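Local atomic coordinates of uncharacterized protein (Thermus thermophilus HB8, PDB entry 4WVA), a protein that hydrolyses mannosylglycerate, a solute that thermophiles accumulate under osmotic stress, to mannose and glycerate, and probably cleaves glucosylglycerate with similar efficiency. Residues P229-D234 and D288-E293. Numbering follows the deposited sequence.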
ATOM      1  N   PRO A 229      10.517 -31.961  -8.433  1.00 17.39           N
ATOM      2  CA  PRO A 229       9.768 -31.743  -9.653  1.00 17.02           C
ATOM      3  C   PRO A 229       8.457 -30.980  -9.427  1.00 16.28           C
ATOM      4  O   PRO A 229       7.739 -30.717 -10.396  1.00 17.20           O
ATOM      5  CB  PRO A 229       9.487 -33.161 -10.145  1.00 17.40           C
ATOM      6  CG  PRO A 229       9.415 -33.957  -8.893  1.00 17.39           C
ATOM      7  CD  PRO A 229      10.392 -33.356  -7.955  1.00 17.80           C
ATOM      8  N   PHE A 230       8.157 -30.633  -8.166  1.00 14.75           N
ATOM      9  CA  PHE A 230       6.954 -29.867  -7.791  1.00 14.33           C
ATOM     10  C   PHE A 230       7.475 -28.641  -7.052  1.00 13.41           C
ATOM     11  O   PHE A 230       8.080 -28.777  -5.991  1.00 13.50           O
ATOM     12  CB  PHE A 230       6.039 -30.691  -6.867  1.00 13.58           C
ATOM     13  CG  PHE A 230       4.727 -30.019  -6.529  1.00 13.48           C
ATOM     14  CD1 PHE A 230       4.631 -29.132  -5.467  1.00 13.24           C
ATOM     15  CD2 PHE A 230       3.588 -30.288  -7.257  1.00 13.83           C
ATOM     16  CE1 PHE A 230       3.418 -28.531  -5.152  1.00 13.27           C
ATOM     17  CE2 PHE A 230       2.380 -29.689  -6.961  1.00 14.17           C
ATOM     18  CZ  PHE A 230       2.293 -28.807  -5.899  1.00 13.79           C
ATOM     19  N   LYS A 231       7.313 -27.457  -7.650  1.00 14.20           N
ATOM     20  CA  LYS A 231       7.725 -26.188  -7.043  1.00 14.52           C
ATOM     21  C   LYS A 231       6.669 -25.150  -7.391  1.00 13.45           C
ATOM     22  O   LYS A 231       6.535 -24.749  -8.556  1.00 12.82           O
ATOM     23  CB  LYS A 231       9.101 -25.746  -7.556  1.00 16.88           C
ATOM     24  CG  LYS A 231      10.258 -26.478  -6.917  1.00 19.88           C
ATOM     25  CD  LYS A 231      11.582 -25.795  -7.214  1.00 22.57           C
ATOM     26  CE  LYS A 231      12.074 -26.066  -8.623  1.00 24.40           C
ATOM     27  NZ  LYS A 231      12.616 -27.450  -8.750  1.00 26.19           N
ATOM     28  N   VAL A 232       5.887 -24.749  -6.388  1.00 12.24           N
ATOM     29  CA  VAL A 232       4.737 -23.907  -6.619  1.00 11.65           C
ATOM     30  C   VAL A 232       4.724 -22.746  -5.635  1.00 11.12           C
ATOM     31  O   VAL A 232       5.038 -22.929  -4.449  1.00 10.97           O
ATOM     32  CB  VAL A 232       3.452 -24.739  -6.449  1.00 11.88           C
ATOM     33  CG1 VAL A 232       2.222 -23.866  -6.381  1.00 12.87           C
ATOM     34  CG2 VAL A 232       3.341 -25.722  -7.597  1.00 12.18           C
ATOM     35  N   VAL A 233       4.395 -21.553  -6.137  1.00 10.50           N
ATOM     36  CA  VAL A 233       4.048 -20.436  -5.268  1.00 10.60           C
ATOM     37  C   VAL A 233       2.536 -20.515  -5.060  1.00 10.18           C
ATOM     38  O   VAL A 233       1.748 -20.164  -5.939  1.00 10.31           O
ATOM     39  CB  VAL A 233       4.466 -19.063  -5.842  1.00 10.42           C
ATOM     40  CG1 VAL A 233       3.952 -17.942  -4.945  1.00 10.64           C
ATOM     41  CG2 VAL A 233       5.987 -18.999  -5.986  1.00 10.82           C
ATOM     42  N   ASP A 234       2.135 -20.988  -3.876  1.00 10.14           N
ATOM     43  CA  ASP A 234       0.744 -21.147  -3.515  1.00 10.21           C
ATOM     44  C   ASP A 234       0.187 -19.820  -2.986  1.00 10.04           C
ATOM     45  O   ASP A 234       0.702 -19.264  -1.996  1.00 10.30           O
ATOM     46  CB  ASP A 234       0.611 -22.248  -2.452  1.00 10.00           C
ATOM     47  CG  ASP A 234      -0.798 -22.369  -1.879  1.00 10.48           C
ATOM     48  OD1 ASP A 234      -1.786 -21.952  -2.523  1.00 10.55           O
ATOM     49  OD2 ASP A 234      -0.907 -22.893  -0.739  1.00 10.94           O
ATOM     50  N   ASP A 288       3.258 -21.919 -11.025  1.00 11.46           N
ATOM     51  CA  ASP A 288       4.042 -23.128 -11.208  1.00 11.80           C
ATOM     52  C   ASP A 288       5.430 -22.726 -11.654  1.00 11.90           C
ATOM     53  O   ASP A 288       5.604 -22.244 -12.779  1.00 12.31           O
ATOM     54  CB  ASP A 288       3.364 -23.998 -12.271  1.00 12.40           C
ATOM     55  CG  ASP A 288       4.144 -25.250 -12.610  1.00 13.03           C
ATOM     56  OD1 ASP A 288       5.313 -25.387 -12.201  1.00 13.77           O
ATOM     57  OD2 ASP A 288       3.547 -26.076 -13.346  1.00 14.26           O
ATOM     58  N   LEU A 289       6.407 -22.910 -10.782  1.00 12.32           N
ATOM     59  CA  LEU A 289       7.770 -22.429 -11.059  1.00 13.26           C
ATOM     60  C   LEU A 289       8.584 -23.406 -11.889  1.00 13.79           C
ATOM     61  O   LEU A 289       9.641 -23.032 -12.410  1.00 14.36           O
ATOM     62  CB  LEU A 289       8.518 -22.081  -9.790  1.00 13.53           C
ATOM     63  CG  LEU A 289       7.946 -20.948  -8.922  1.00 14.09           C
ATOM     64  CD1 LEU A 289       8.882 -20.685  -7.759  1.00 15.20           C
ATOM     65  CD2 LEU A 289       7.701 -19.676  -9.698  1.00 14.05           C
ATOM     66  N   VAL A 290       8.112 -24.643 -12.022  1.00 13.86           N
ATOM     67  CA  VAL A 290       8.774 -25.590 -12.927  1.00 14.13           C
ATOM     68  C   VAL A 290       8.455 -25.203 -14.373  1.00 14.22           C
ATOM     69  O   VAL A 290       9.364 -25.060 -15.194  1.00 15.44           O
ATOM     70  CB  VAL A 290       8.367 -27.044 -12.606  1.00 14.10           C
ATOM     71  CG1 VAL A 290       8.861 -28.003 -13.685  1.00 15.00           C
ATOM     72  CG2 VAL A 290       8.895 -27.432 -11.234  1.00 14.22           C
ATOM     73  N   ALA A 291       7.167 -24.996 -14.670  1.00 14.14           N
ATOM     74  CA  ALA A 291       6.721 -24.521 -15.978  1.00 14.23           C
ATOM     75  C   ALA A 291       7.020 -23.030 -16.159  1.00 14.15           C
ATOM     76  O   ALA A 291       7.154 -22.544 -17.287  1.00 14.34           O
ATOM     77  CB  ALA A 291       5.237 -24.766 -16.153  1.00 14.37           C
ATOM     78  N   GLY A 292       7.148 -22.311 -15.048  1.00 13.99           N
ATOM     79  CA  GLY A 292       7.306 -20.841 -15.084  1.00 13.72           C
ATOM     80  C   GLY A 292       6.051 -20.107 -15.535  1.00 13.91           C
ATOM     81  O   GLY A 292       6.142 -19.112 -16.291  1.00 14.29           O
ATOM     82  N   GLU A 293       4.888 -20.565 -15.061  1.00 13.98           N
ATOM     83  CA  GLU A 293       3.586 -20.071 -15.518  1.00 14.65           C
ATOM     84  C   GLU A 293       2.602 -19.916 -14.381  1.00 13.90           C
ATOM     85  O   GLU A 293       2.559 -20.768 -13.491  1.00 13.02           O
ATOM     86  CB  GLU A 293       2.930 -21.094 -16.439  1.00 16.82           C
ATOM     87  CG  GLU A 293       3.703 -21.378 -17.689  1.00 19.38           C
ATOM     88  CD  GLU A 293       3.072 -22.478 -18.511  1.00 21.01           C
ATOM     89  OE1 GLU A 293       2.015 -23.044 -18.125  1.00 23.60           O
ATOM     90  OE2 GLU A 293       3.653 -22.782 -19.558  1.00 25.44           O
TER
HETATM   91  O   HOH W   1       5.686 -27.433 -10.077  1.00 14.10           O
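Strand 232-233 runs antiparallel to the end of strand 283-288, with Val232 and Asp288 as a non-hydrogen-bonded pair. The backbone hydrogen bond from Leu289 N to Lys231 O, 2.9 Å long and in the carbonyl plane, ties the residue just before strand 232-233 to the start of the turn. Beyond it Leu289 packs on Val233: Leu289 CB lies 3.5 Å from Lys231 O, Leu289 CG follows beside its own backbone N (chi1 -62°), and Leu289 CD1 reaches Val233 CG2 at 3.8 Å, the two side chains crossing obliquely. Leu289 CD2 also borders that methyl, more loosely, while Gln256 of the second subunit packs against Leu289. On the other side of the Lys231–Leu289 bond, Val290 CG2 sits 3.6 Å from Pro229 O and skirts Lys231 CB; the bent lysine chain turns its NZ back to Ser228 O and Tyr225 O. The carboxylate of Asp288, with CG anti to the backbone N (chi1 176°), organises the turn. Its OD1 accepts from Ala291 N at 3.1 Å, a nearly straight bond arriving from above the carboxylate plane, and weakly from Val290 N. A water accepts from Lys231 N at 2.9 Å and lies 3.0 Å from Asp288 OD1, bridging the two segments, while OD2 forms a salt bridge with Arg176. An alanine in place of Asp288 would probably loosen the turn and its water link to Lys231, since the acceptor for Ala291 N and the partner of Arg176 would both be gone. Gly292, at positive phi, and Glu293 both face Asp288, so the hairpin linking strands 283-288 and 293-294 closes through an Asx motif and a G1 beta bulge.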